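Local coordinates for elongation factor G (Thermus thermophilus, PDB 2DY1), which probably acts as a GTPase elongation factor in ribosomal protein synthesis and here holds GTP and a magnesium ion, at residues H388-G391 against R392-A396; V503-S506 against K507-E510; I512-G515 against I516-A520. All coordinates share one frame; numbering follows the deposited sequence.

How the contacts relate
The three contacts follow one another along the chain, and none nests in or crosses another. Each is local. Contact 1 rounds the turn from strand 383-389 into helix 392-408, in the range of domain III. Contacts 2 and 3 come later, in the range of domain IV. Contact 2 closes the last part of the loop between strand 494-497 and helix 509-520 and takes in the first residues of that helix. Contact 3 spans further turns of it. Contacts 2 and 3 meet where Ile504 CG2 packs on Ile512 CD1 at 4.1 Å. Contact 1 stands apart, with its centre about 48 Å from that of contact 2 and about 36 Å from that of contact 3.

Contact 1 (H388-G391 against R392-A396); sequences HPKG and RTDEA
The carboxylate of Asp394 meets Gly391 through OD2, whose anti lone pair receives the backbone N-H of Gly391 at 3.0 Å. The same OD2 lies 3.4 Å from CB of Lys390. The second carboxylate, of Glu395, sets OE1 against Pro389. This is the N-terminal cap of helix 392-408, where strand 383-389 turns into the first helix of the ferredoxin-like domain III. Gly391 is the N-cap residue. Asp394 stands three places on, so its bond to the N-cap N-H is one half of a capping box. Glycine has no side chain to return the other half. The Asp394 CG lies anti to the carbonyl carbon (chi1 -51°), which turns the carboxylate back to the helix start. Its OD1 accepts the backbone N-H of Glu446. With an alanine in this position, the amides of Gly391 and Glu446 would probably both lose their acceptor, and the helix start would be less firmly tied to the chain at Glu446. Lys390 runs alongside Asp394, but its NZ pairs with Glu446 in a salt bridge. Glu395 N donates to Gly391 O at 3.0 Å, the i to i+4 bond that starts the helix. Pro389 CB rests 3.8 Å from Asp394 CB. A bend at chi2 (68°) brings the Glu395 chain alongside the proline, with OE1 3.2 Å from Pro389 CG.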
loop_
_atom_site.group_PDB
_atom_site.type_symbol
_atom_site.label_atom_id
_atom_site.label_comp_id
_atom_site.label_asym_id
_atom_site.label_seq_id
_atom_site.Cartn_x
_atom_site.Cartn_y
_atom_site.Cartn_z
ATOM N N HIS A 388 4.606 -21.914 -2.498
ATOM C CA HIS A 388 5.208 -23.243 -2.513
ATOM C C HIS A 388 6.661 -23.187 -2.996
ATOM O O HIS A 388 6.938 -22.616 -4.043
ATOM C CB HIS A 388 4.452 -24.149 -3.485
ATOM C CG HIS A 388 2.964 -24.077 -3.358
ATOM N ND1 HIS A 388 2.248 -24.912 -2.528
ATOM C CD2 HIS A 388 2.057 -23.263 -3.949
ATOM C CE1 HIS A 388 0.963 -24.619 -2.614
ATOM N NE2 HIS A 388 0.819 -23.622 -3.471
ATOM N N PRO A 389 7.610 -23.736 -2.227
ATOM C CA PRO A 389 8.978 -23.688 -2.747
ATOM C C PRO A 389 9.005 -24.667 -3.921
ATOM O O PRO A 389 8.325 -25.704 -3.888
ATOM C CB PRO A 389 9.822 -24.184 -1.576
ATOM C CG PRO A 389 8.855 -25.093 -0.820
ATOM C CD PRO A 389 7.573 -24.303 -0.866
ATOM N N LYS A 390 9.779 -24.349 -4.953
ATOM C CA LYS A 390 9.834 -25.210 -6.137
ATOM C C LYS A 390 10.417 -26.589 -5.843
ATOM O O LYS A 390 9.854 -27.623 -6.260
ATOM C CB LYS A 390 10.626 -24.500 -7.243
ATOM C CG LYS A 390 10.781 -25.318 -8.535
ATOM C CD LYS A 390 11.380 -24.457 -9.645
ATOM C CE LYS A 390 11.891 -25.303 -10.828
ATOM N NZ LYS A 390 12.376 -24.436 -11.944
ATOM N N GLY A 391 11.536 -26.604 -5.130
ATOM C CA GLY A 391 12.166 -27.864 -4.787
ATOM C C GLY A 391 12.900 -27.801 -3.461
ATOM O O GLY A 391 12.811 -26.832 -2.707
ATOM N N ARG A 392 13.640 -28.864 -3.196
ATOM C CA ARG A 392 14.428 -29.041 -1.984
ATOM C C ARG A 392 15.306 -27.853 -1.585
ATOM O O ARG A 392 15.234 -27.389 -0.443
ATOM C CB ARG A 392 15.262 -30.307 -2.186
ATOM C CG ARG A 392 16.348 -30.614 -1.191
ATOM C CD ARG A 392 17.214 -31.705 -1.811
ATOM N NE ARG A 392 18.367 -32.082 -1.002
ATOM C CZ ARG A 392 19.477 -32.609 -1.508
ATOM N NH1 ARG A 392 19.573 -32.807 -2.814
ATOM N NH2 ARG A 392 20.485 -32.944 -0.714
ATOM N N THR A 393 16.133 -27.366 -2.509
ATOM C CA THR A 393 17.020 -26.236 -2.237
ATOM C C THR A 393 16.188 -25.023 -1.829
ATOM O O THR A 393 16.533 -24.287 -0.906
ATOM C CB THR A 393 17.866 -25.881 -3.494
ATOM O OG1 THR A 393 18.828 -26.919 -3.730
ATOM C CG2 THR A 393 18.609 -24.569 -3.308
ATOM N N ASP A 394 15.077 -24.816 -2.521
ATOM C CA ASP A 394 14.226 -23.673 -2.203
ATOM C C ASP A 394 13.572 -23.756 -0.824
ATOM O O ASP A 394 13.503 -22.753 -0.115
ATOM C CB ASP A 394 13.166 -23.513 -3.290
ATOM C CG ASP A 394 13.781 -23.487 -4.676
ATOM O OD1 ASP A 394 14.570 -22.566 -4.962
ATOM O OD2 ASP A 394 13.487 -24.408 -5.482
ATOM N N GLU A 395 13.097 -24.933 -0.434
ATOM C CA GLU A 395 12.463 -25.065 0.873
ATOM C C GLU A 395 13.460 -24.728 1.989
ATOM O O GLU A 395 13.102 -24.073 2.960
ATOM C CB GLU A 395 11.911 -26.482 1.074
ATOM C CG GLU A 395 11.309 -26.705 2.468
ATOM C CD GLU A 395 10.030 -25.909 2.710
ATOM O OE1 GLU A 395 8.981 -26.272 2.137
ATOM O OE2 GLU A 395 10.074 -24.916 3.472
ATOM N N ALA A 396 14.711 -25.145 1.830
ATOM C CA ALA A 396 15.728 -24.889 2.849
ATOM C C ALA A 396 16.106 -23.416 2.966
ATOM O O ALA A 396 16.519 -22.949 4.030
ATOM C CB ALA A 396 16.974 -25.704 2.554
#

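Contact 2 (V503-S506 against K507-E510); sequences VIPS and KYQE
Pro505 runs alongside Tyr508, with Pro505 CD 3.8 Å from Tyr508 CD2. The proline carbon sits at the edge of the aromatic ring, near its plane. Ile504 comes to the same edge, roughly perpendicular to the tyrosine side chain. Its CG2 is 3.9 Å from Tyr508 CB. One face of the ring carries Lys507, whose CG stands 4.2 Å above the ring plane, over the centre. The lysine CG takes the crowded position between the backbone N and the carbonyl carbon (chi1 70°). This also sets it beside Pro505 CB. The backbone holds these side chains in place. Tyr508 N donates to Pro505 O at 3.1 Å, in a nearly straight bond. Gln509 N donates to Ser506 O at 3.0 Å. The two bonds close overlapping type I turns, which lead the chain into helix 509-520, the helix of a beta-alpha-beta unit in domain IV. A water mediates the next link. It donates to Ser506 O and accepts from Glu510 N at 2.9 Å, so it bridges the two ends of what would be a direct helical bond. Further out, Phe552 of helix 549-566 meets the Tyr508 ring with the planes at about 30°. Phe552 also touches Ile504, which rests on Trp497 of strand 494-497. The Gln509 side chain leans on Phe495 and Trp497 of the same strand.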
loop_
_atom_site.group_PDB
_atom_site.type_symbol
_atom_site.label_atom_id
_atom_site.label_comp_id
_atom_site.label_asym_id
_atom_site.label_seq_id
_atom_site.Cartn_x
_atom_site.Cartn_y
_atom_site.Cartn_z
ATOM N N VAL A 503 -24.084 -37.338 37.976
ATOM C CA VAL A 503 -23.598 -38.563 37.330
ATOM C C VAL A 503 -22.232 -38.362 36.684
ATOM O O VAL A 503 -21.511 -39.334 36.462
ATOM C CB VAL A 503 -24.622 -39.159 36.327
ATOM C CG1 VAL A 503 -25.880 -39.623 37.108
ATOM C CG2 VAL A 503 -25.014 -38.142 35.264
ATOM N N ILE A 504 -21.905 -37.121 36.336
ATOM C CA ILE A 504 -20.552 -36.780 35.859
ATOM C C ILE A 504 -20.212 -35.546 36.690
ATOM O O ILE A 504 -20.975 -34.569 36.720
ATOM C CB ILE A 504 -20.429 -36.363 34.354
ATOM C CG1 ILE A 504 -20.737 -37.532 33.416
ATOM C CG2 ILE A 504 -18.960 -35.902 34.091
ATOM C CD1 ILE A 504 -20.819 -37.139 31.929
ATOM N N PRO A 505 -19.067 -35.563 37.385
ATOM C CA PRO A 505 -18.698 -34.401 38.197
ATOM C C PRO A 505 -18.424 -33.186 37.325
ATOM O O PRO A 505 -17.953 -33.318 36.187
ATOM C CB PRO A 505 -17.442 -34.872 38.933
ATOM C CG PRO A 505 -17.570 -36.354 38.944
ATOM C CD PRO A 505 -18.112 -36.664 37.582
ATOM N N SER A 506 -18.710 -32.008 37.865
ATOM C CA SER A 506 -18.514 -30.763 37.133
ATOM C C SER A 506 -17.066 -30.552 36.715
ATOM O O SER A 506 -16.794 -29.843 35.752
ATOM C CB SER A 506 -18.979 -29.570 37.979
ATOM O OG SER A 506 -18.233 -29.484 39.180
ATOM N N LYS A 507 -16.134 -31.174 37.428
ATOM C CA LYS A 507 -14.722 -31.016 37.092
ATOM C C LYS A 507 -14.365 -31.580 35.722
ATOM O O LYS A 507 -13.281 -31.311 35.212
ATOM C CB LYS A 507 -13.838 -31.682 38.146
ATOM C CG LYS A 507 -13.903 -33.188 38.130
ATOM C CD LYS A 507 -13.004 -33.789 39.192
ATOM C CE LYS A 507 -13.082 -35.306 39.149
ATOM N NZ LYS A 507 -12.273 -35.943 40.231
ATOM N N TYR A 508 -15.247 -32.378 35.128
ATOM C CA TYR A 508 -14.951 -32.922 33.807
ATOM C C TYR A 508 -15.620 -32.135 32.684
ATOM O O TYR A 508 -15.462 -32.475 31.514
ATOM C CB TYR A 508 -15.366 -34.391 33.702
ATOM C CG TYR A 508 -14.481 -35.323 34.491
ATOM C CD1 TYR A 508 -13.091 -35.271 34.360
ATOM C CD2 TYR A 508 -15.026 -36.263 35.357
ATOM C CE1 TYR A 508 -12.265 -36.140 35.078
ATOM C CE2 TYR A 508 -14.215 -37.134 36.084
ATOM C CZ TYR A 508 -12.835 -37.069 35.938
ATOM O OH TYR A 508 -12.030 -37.935 36.645
ATOM N N GLN A 509 -16.354 -31.077 33.030
ATOM C CA GLN A 509 -17.036 -30.297 32.002
ATOM C C GLN A 509 -16.059 -29.702 30.990
ATOM O O GLN A 509 -16.299 -29.745 29.789
ATOM C CB GLN A 509 -17.878 -29.168 32.620
ATOM C CG GLN A 509 -18.736 -28.439 31.590
ATOM C CD GLN A 509 -19.544 -27.280 32.165
ATOM O OE1 GLN A 509 -19.990 -27.322 33.313
ATOM N NE2 GLN A 509 -19.754 -26.247 31.349
ATOM N N GLU A 510 -14.955 -29.146 31.471
ATOM C CA GLU A 510 -13.969 -28.551 30.568
ATOM C C GLU A 510 -13.390 -29.592 29.599
ATOM O O GLU A 510 -13.242 -29.330 28.403
ATOM C CB GLU A 510 -12.843 -27.904 31.383
ATOM C CG GLU A 510 -11.803 -27.172 30.549
ATOM C CD GLU A 510 -10.539 -26.858 31.334
ATOM O OE1 GLU A 510 -9.708 -26.071 30.832
ATOM O OE2 GLU A 510 -10.374 -27.402 32.447
HETATM O O HOH W 1 -14.494 -28.447 34.272
#

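Contact 3 (I512-G515 against I516-A520); sequences IEEG and IKEAA
Helix 509-520 is the connecting helix of a beta-alpha-beta unit in domain IV, between strands 494-497 and 533-541, and Ile512 and Ile516 sit one turn apart on it. The alpha-helical bonding is regular here. Ile516 N, Lys517 N, Glu518 N and Ala519 N donate in turn to the carbonyls of Ile512, Glu513, Glu514 and Gly515. The bond from Lys517 N to Glu513 O is 2.9 Å long. On the buried side the two isoleucines meet at a slant. Ile512 CG2 meets Ile516 CD1 at 4.0 Å, and Ile516 CD1 also lies 3.6 Å from Ile512 O. Both side chains rest on Val537 of strand 533-541. Ile512 also reaches Trp497 and Phe552, while Ile516 reaches Phe495 and Phe533. The next pair, Glu513 and Lys517, makes a long salt bridge, with OE2 and NZ 3.8 Å apart. Lys517 CE is nearer to Glu513 OE2, at 3.4 Å. It also lies 3.9 Å from Glu513 CG, so the two chains touch through their carbons as well. Glu513 OE2 also hydrogen-bonds Tyr493 OH, which probably fixes the carboxylate more firmly than the lysine does. Glu514 and Glu518 bring like charges near each other, OE1 to OE2 4.3 Å, and this probably costs some energy. Glu518 CG is anti to the carbonyl carbon (chi1 -63°), which presses it closely on the backbone: CG lies 2.9 Å from Glu514 O.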
loop_
_atom_site.group_PDB
_atom_site.type_symbol
_atom_site.label_atom_id
_atom_site.label_comp_id
_atom_site.label_asym_id
_atom_site.label_seq_id
_atom_site.Cartn_x
_atom_site.Cartn_y
_atom_site.Cartn_z
ATOM N N ILE A 512 -14.760 -32.383 28.610
ATOM C CA ILE A 512 -15.784 -32.834 27.694
ATOM C C ILE A 512 -15.944 -31.805 26.583
ATOM O O ILE A 512 -15.955 -32.166 25.407
ATOM C CB ILE A 512 -17.107 -33.093 28.463
ATOM C CG1 ILE A 512 -16.914 -34.346 29.345
ATOM C CG2 ILE A 512 -18.289 -33.299 27.499
ATOM C CD1 ILE A 512 -18.010 -34.590 30.376
ATOM N N GLU A 513 -16.052 -30.530 26.936
ATOM C CA GLU A 513 -16.180 -29.517 25.894
ATOM C C GLU A 513 -14.956 -29.539 24.981
ATOM O O GLU A 513 -15.080 -29.389 23.767
ATOM C CB GLU A 513 -16.360 -28.111 26.480
ATOM C CG GLU A 513 -16.585 -27.075 25.379
ATOM C CD GLU A 513 -17.136 -25.744 25.867
ATOM O OE1 GLU A 513 -17.080 -25.462 27.083
ATOM O OE2 GLU A 513 -17.617 -24.969 25.010
ATOM N N GLU A 514 -13.774 -29.729 25.560
ATOM C CA GLU A 514 -12.543 -29.793 24.760
ATOM C C GLU A 514 -12.628 -30.889 23.707
ATOM O O GLU A 514 -12.268 -30.684 22.553
ATOM C CB GLU A 514 -11.329 -30.083 25.649
ATOM C CG GLU A 514 -10.766 -28.911 26.419
ATOM C CD GLU A 514 -9.575 -29.326 27.278
ATOM O OE1 GLU A 514 -8.695 -30.056 26.762
ATOM O OE2 GLU A 514 -9.519 -28.923 28.461
ATOM N N GLY A 515 -13.083 -32.072 24.122
ATOM C CA GLY A 515 -13.207 -33.192 23.206
ATOM C C GLY A 515 -14.185 -32.944 22.073
ATOM O O GLY A 515 -13.989 -33.394 20.949
ATOM N N ILE A 516 -15.274 -32.248 22.374
ATOM C CA ILE A 516 -16.249 -31.932 21.342
ATOM C C ILE A 516 -15.634 -30.930 20.379
ATOM O O ILE A 516 -15.743 -31.088 19.163
ATOM C CB ILE A 516 -17.557 -31.336 21.956
ATOM C CG1 ILE A 516 -18.387 -32.475 22.567
ATOM C CG2 ILE A 516 -18.359 -30.607 20.882
ATOM C CD1 ILE A 516 -19.142 -32.074 23.828
ATOM N N LYS A 517 -14.983 -29.902 20.917
ATOM C CA LYS A 517 -14.370 -28.904 20.050
ATOM C C LYS A 517 -13.295 -29.536 19.163
ATOM O O LYS A 517 -13.185 -29.212 17.980
ATOM C CB LYS A 517 -13.786 -27.757 20.873
ATOM C CG LYS A 517 -14.838 -26.806 21.450
ATOM C CD LYS A 517 -14.160 -25.712 22.270
ATOM C CE LYS A 517 -15.141 -24.647 22.720
ATOM N NZ LYS A 517 -14.461 -23.582 23.517
ATOM N N GLU A 518 -12.522 -30.461 19.720
ATOM C CA GLU A 518 -11.474 -31.115 18.945
ATOM C C GLU A 518 -12.034 -31.959 17.804
ATOM O O GLU A 518 -11.523 -31.912 16.683
ATOM C CB GLU A 518 -10.581 -31.945 19.881
ATOM C CG GLU A 518 -9.865 -31.059 20.910
ATOM C CD GLU A 518 -9.140 -31.831 22.008
ATOM O OE1 GLU A 518 -9.445 -33.024 22.217
ATOM O OE2 GLU A 518 -8.273 -31.228 22.677
ATOM N N ALA A 519 -13.105 -32.706 18.062
ATOM C CA ALA A 519 -13.696 -33.535 17.027
ATOM C C ALA A 519 -14.383 -32.663 15.988
ATOM O O ALA A 519 -14.507 -33.046 14.823
ATOM C CB ALA A 519 -14.708 -34.512 17.638
ATOM N N ALA A 520 -14.827 -31.481 16.407
ATOM C CA ALA A 520 -15.514 -30.595 15.484
ATOM C C ALA A 520 -14.557 -30.000 14.453
ATOM O O ALA A 520 -14.998 -29.462 13.441
ATOM C CB ALA A 520 -16.240 -29.484 16.253
#